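Local coordinates for ochratoxinase (Aspergillus niger, PDB 4C65), which hydrolyses the mycotoxin ochratoxin A to ochratoxin alpha and L-phenylalanine as a zinc-dependent carboxypeptidase of the amidohydrolase superfamily, at residues A[280-292]-A[332-346]. Residues are numbered along the deposited sequence; the frame is centred on the assembly and turned at random.
Sequences KGILYVATRSVIE and ALGTDTAPGGPTALE
Glu346 grips the start of helix 288-297 with both carboxylate oxygens: OE2 accepts the backbone N of Arg288 at 2.9 Å through its syn lone pair, while OE1 takes Ser289 N the same way and also Ser289 OG at 2.6 Å, met nearly along the C-O axis. Its CG stands anti to the backbone N (chi1 -167°) and the chain then bends at chi2 (63°), which brings the carboxylate to the first turn. Glutamate suits this place because its two oxygens satisfy several donors in a buried setting and its negative charge faces a helix N-terminus, which would probably favour the ionised form.

The carbon packing is close here too. CG2 of Thr335 lies 3.7 Å from Ser289 CB, while OG1 of that threonine turns to Asp67. Gly334 leaves room for CG1 of Val285, 3.7 Å from Gly334 N, and its carbonyl O receives a CA-H contact from Thr287.

Toward the strands 283-285 and 331-332 of the twisted TIM barrel the join is buried and direct. Ala332 N donates to Tyr284 O at 3.0 Å, and the small CB of Ala332 fits against Leu283 CD2. Beyond this pair water takes over: one accepts from Ala286 N, another accepts from the backbone N of Thr287 and Gly334 and donates to Glu346 OE2.

The partly exposed side is looser: the side chains of Val290 and Asp336 cross at a slant, CG2 3.7 Å from CB, a van der Waals contact in which the methyl also lies beside Asp336 O. The carboxylate of Asp336, an active-site residue, reaches His71 by a weak hydrogen bond, and Thr287 OG1 bonds His265; both histidines bind zinc. Through Glu346 and its water, the chemistry thus ties the helix start to the strand-end loops that carry Asp336 and Thr287 to the metal centre.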
# COMPACT_ATOMS: atom_id res chain seq x y z
N LYS A 280 43.04 -20.42 -1.14
CA LYS A 280 42.16 -19.55 -1.90
C LYS A 280 42.39 -18.06 -1.68
O LYS A 280 41.71 -17.24 -2.29
CB LYS A 280 40.72 -19.89 -1.56
CG LYS A 280 40.30 -21.29 -1.99
CD LYS A 280 38.90 -21.59 -1.47
CE LYS A 280 38.38 -22.91 -1.99
NZ LYS A 280 38.16 -22.93 -3.46
N GLY A 281 43.33 -17.70 -0.82
CA GLY A 281 43.67 -16.29 -0.61
C GLY A 281 42.55 -15.55 0.10
O GLY A 281 42.11 -14.50 -0.35
N ILE A 282 42.10 -16.12 1.21
CA ILE A 282 41.01 -15.56 1.96
C ILE A 282 41.55 -14.89 3.21
O ILE A 282 42.35 -15.46 3.93
CB ILE A 282 40.00 -16.64 2.35
CG1 ILE A 282 39.53 -17.39 1.09
CG2 ILE A 282 38.80 -16.01 3.09
CD1 ILE A 282 38.62 -18.58 1.35
N LEU A 283 41.09 -13.66 3.45
CA LEU A 283 41.59 -12.86 4.55
C LEU A 283 40.93 -13.26 5.86
O LEU A 283 39.72 -13.51 5.89
CB LEU A 283 41.36 -11.38 4.28
CG LEU A 283 42.02 -10.40 5.25
CD1 LEU A 283 43.54 -10.47 5.14
CD2 LEU A 283 41.55 -9.01 4.92
N TYR A 284 41.73 -13.29 6.94
CA TYR A 284 41.28 -13.62 8.28
C TYR A 284 41.26 -12.35 9.13
O TYR A 284 42.30 -11.74 9.35
CB TYR A 284 42.23 -14.64 8.92
CG TYR A 284 41.73 -15.39 10.16
CD1 TYR A 284 41.55 -14.75 11.38
CD2 TYR A 284 41.52 -16.76 10.12
CE1 TYR A 284 41.15 -15.44 12.51
CE2 TYR A 284 41.11 -17.47 11.24
CZ TYR A 284 40.93 -16.82 12.44
OH TYR A 284 40.52 -17.52 13.55
N VAL A 285 40.08 -11.99 9.62
CA VAL A 285 39.91 -10.86 10.50
C VAL A 285 39.27 -11.33 11.79
O VAL A 285 38.06 -11.57 11.85
CB VAL A 285 39.04 -9.78 9.84
CG1 VAL A 285 38.91 -8.57 10.74
CG2 VAL A 285 39.63 -9.41 8.49
N ALA A 286 40.08 -11.43 12.83
CA ALA A 286 39.67 -12.10 14.07
C ALA A 286 38.65 -11.32 14.92
O ALA A 286 37.77 -11.92 15.52
CB ALA A 286 40.90 -12.46 14.89
N THR A 287 38.78 -10.00 14.95
CA THR A 287 38.04 -9.12 15.88
C THR A 287 38.08 -9.63 17.31
O THR A 287 37.06 -9.83 17.94
CB THR A 287 36.58 -8.84 15.43
OG1 THR A 287 35.79 -10.02 15.55
CG2 THR A 287 36.52 -8.38 13.99
N ARG A 288 39.29 -9.82 17.83
CA ARG A 288 39.47 -10.38 19.16
C ARG A 288 38.97 -9.41 20.22
O ARG A 288 38.58 -9.85 21.30
CB ARG A 288 40.94 -10.76 19.40
CG ARG A 288 41.24 -11.41 20.76
CD ARG A 288 40.52 -12.73 20.95
NE ARG A 288 40.67 -13.23 22.31
CZ ARG A 288 40.20 -14.41 22.74
NH1 ARG A 288 39.53 -15.22 21.93
NH2 ARG A 288 40.40 -14.78 23.99
N SER A 289 38.96 -8.12 19.91
CA SER A 289 38.47 -7.10 20.85
C SER A 289 37.07 -7.41 21.37
O SER A 289 36.79 -7.30 22.55
CB SER A 289 38.46 -5.71 20.22
OG SER A 289 39.76 -5.17 20.15
N VAL A 290 36.19 -7.80 20.47
CA VAL A 290 34.83 -8.06 20.83
C VAL A 290 34.70 -9.23 21.80
O VAL A 290 33.88 -9.21 22.74
CB VAL A 290 34.03 -8.21 19.52
CG1 VAL A 290 33.46 -9.60 19.27
CG2 VAL A 290 32.97 -7.14 19.39
N ILE A 291 35.51 -10.26 21.60
CA ILE A 291 35.56 -11.39 22.54
C ILE A 291 36.09 -10.93 23.89
O ILE A 291 35.58 -11.35 24.93
CB ILE A 291 36.43 -12.56 22.02
CG1 ILE A 291 35.63 -13.47 21.09
CG2 ILE A 291 36.74 -13.55 23.12
CD1 ILE A 291 35.31 -13.16 19.67
N GLU A 292 37.11 -10.09 23.87
CA GLU A 292 37.77 -9.66 25.10
C GLU A 292 36.86 -8.79 25.93
O GLU A 292 36.93 -8.82 27.15
CB GLU A 292 39.08 -8.93 24.78
CG GLU A 292 40.19 -9.81 24.22
CD GLU A 292 40.68 -10.87 25.21
OE1 GLU A 292 40.55 -10.66 26.43
OE2 GLU A 292 41.19 -11.90 24.76
N ALA A 332 44.39 -9.65 8.71
CA ALA A 332 44.27 -8.21 8.90
C ALA A 332 43.51 -7.97 10.19
O ALA A 332 42.86 -8.88 10.73
CB ALA A 332 43.57 -7.56 7.73
N LEU A 333 43.63 -6.75 10.71
CA LEU A 333 43.07 -6.44 12.02
C LEU A 333 41.75 -5.67 11.89
O LEU A 333 41.61 -4.77 11.07
CB LEU A 333 44.05 -5.61 12.87
CG LEU A 333 45.35 -6.29 13.22
CD1 LEU A 333 46.10 -5.50 14.26
CD2 LEU A 333 45.15 -7.71 13.73
N GLY A 334 40.80 -6.06 12.74
CA GLY A 334 39.51 -5.41 12.85
C GLY A 334 39.07 -5.50 14.27
O GLY A 334 39.38 -6.46 14.95
N THR A 335 38.30 -4.51 14.70
CA THR A 335 37.93 -4.36 16.12
C THR A 335 36.47 -4.69 16.40
O THR A 335 36.12 -5.17 17.48
CB THR A 335 38.26 -2.93 16.56
OG1 THR A 335 39.63 -2.66 16.27
CG2 THR A 335 38.04 -2.75 18.06
N ASP A 336 35.62 -4.43 15.41
CA ASP A 336 34.17 -4.51 15.54
C ASP A 336 33.67 -3.46 16.52
O ASP A 336 33.14 -3.77 17.57
CB ASP A 336 33.72 -5.91 15.94
CG ASP A 336 32.26 -6.19 15.59
OD1 ASP A 336 31.47 -5.26 15.35
OD2 ASP A 336 31.89 -7.37 15.58
N THR A 337 33.85 -2.21 16.14
CA THR A 337 33.47 -1.09 17.00
C THR A 337 33.04 0.12 16.16
O THR A 337 33.18 0.14 14.94
CB THR A 337 34.67 -0.74 17.90
OG1 THR A 337 34.26 0.16 18.93
CG2 THR A 337 35.79 -0.11 17.09
N ALA A 338 32.51 1.13 16.83
CA ALA A 338 32.15 2.40 16.19
C ALA A 338 33.40 3.19 15.86
O ALA A 338 34.42 3.08 16.54
CB ALA A 338 31.25 3.22 17.12
N PRO A 339 33.33 4.03 14.82
CA PRO A 339 34.43 4.99 14.50
C PRO A 339 34.88 5.81 15.70
O PRO A 339 34.05 6.26 16.48
CB PRO A 339 33.79 5.90 13.47
CG PRO A 339 32.82 4.99 12.75
CD PRO A 339 32.27 4.06 13.80
N GLY A 340 36.19 5.92 15.86
CA GLY A 340 36.77 6.50 17.04
C GLY A 340 36.77 5.58 18.24
O GLY A 340 37.13 5.99 19.35
N GLY A 341 36.41 4.32 18.03
CA GLY A 341 36.45 3.32 19.09
C GLY A 341 37.88 2.89 19.38
O GLY A 341 38.83 3.38 18.77
N PRO A 342 38.04 1.97 20.35
CA PRO A 342 39.35 1.54 20.82
C PRO A 342 40.02 0.56 19.86
O PRO A 342 40.33 -0.56 20.24
CB PRO A 342 39.01 0.85 22.14
CG PRO A 342 37.65 0.28 21.90
CD PRO A 342 36.94 1.31 21.07
N THR A 343 40.28 1.00 18.63
CA THR A 343 40.86 0.13 17.64
C THR A 343 42.32 -0.32 17.93
O THR A 343 42.73 -1.41 17.55
CB THR A 343 40.80 0.78 16.24
OG1 THR A 343 41.35 2.10 16.30
CG2 THR A 343 39.33 0.83 15.74
N ALA A 344 43.07 0.53 18.63
CA ALA A 344 44.47 0.24 18.96
C ALA A 344 44.62 -1.02 19.80
O ALA A 344 45.62 -1.73 19.69
CB ALA A 344 45.11 1.43 19.67
N LEU A 345 43.63 -1.32 20.63
CA LEU A 345 43.60 -2.55 21.41
C LEU A 345 43.77 -3.81 20.56
O LEU A 345 44.28 -4.83 21.04
CB LEU A 345 42.28 -2.68 22.16
CG LEU A 345 42.08 -2.01 23.51
CD1 LEU A 345 40.82 -2.55 24.17
CD2 LEU A 345 43.25 -2.27 24.45
N GLU A 346 43.27 -3.78 19.34
CA GLU A 346 43.32 -4.95 18.49
C GLU A 346 44.77 -5.32 18.16
O GLU A 346 45.09 -6.51 17.99
CB GLU A 346 42.51 -4.74 17.22
CG GLU A 346 42.23 -6.00 16.43
CD GLU A 346 41.37 -7.00 17.19
OE1 GLU A 346 40.66 -6.62 18.13
OE2 GLU A 346 41.41 -8.19 16.81
O HOH W 1 42.61 -10.18 12.78
O HOH W 2 41.38 -8.46 14.05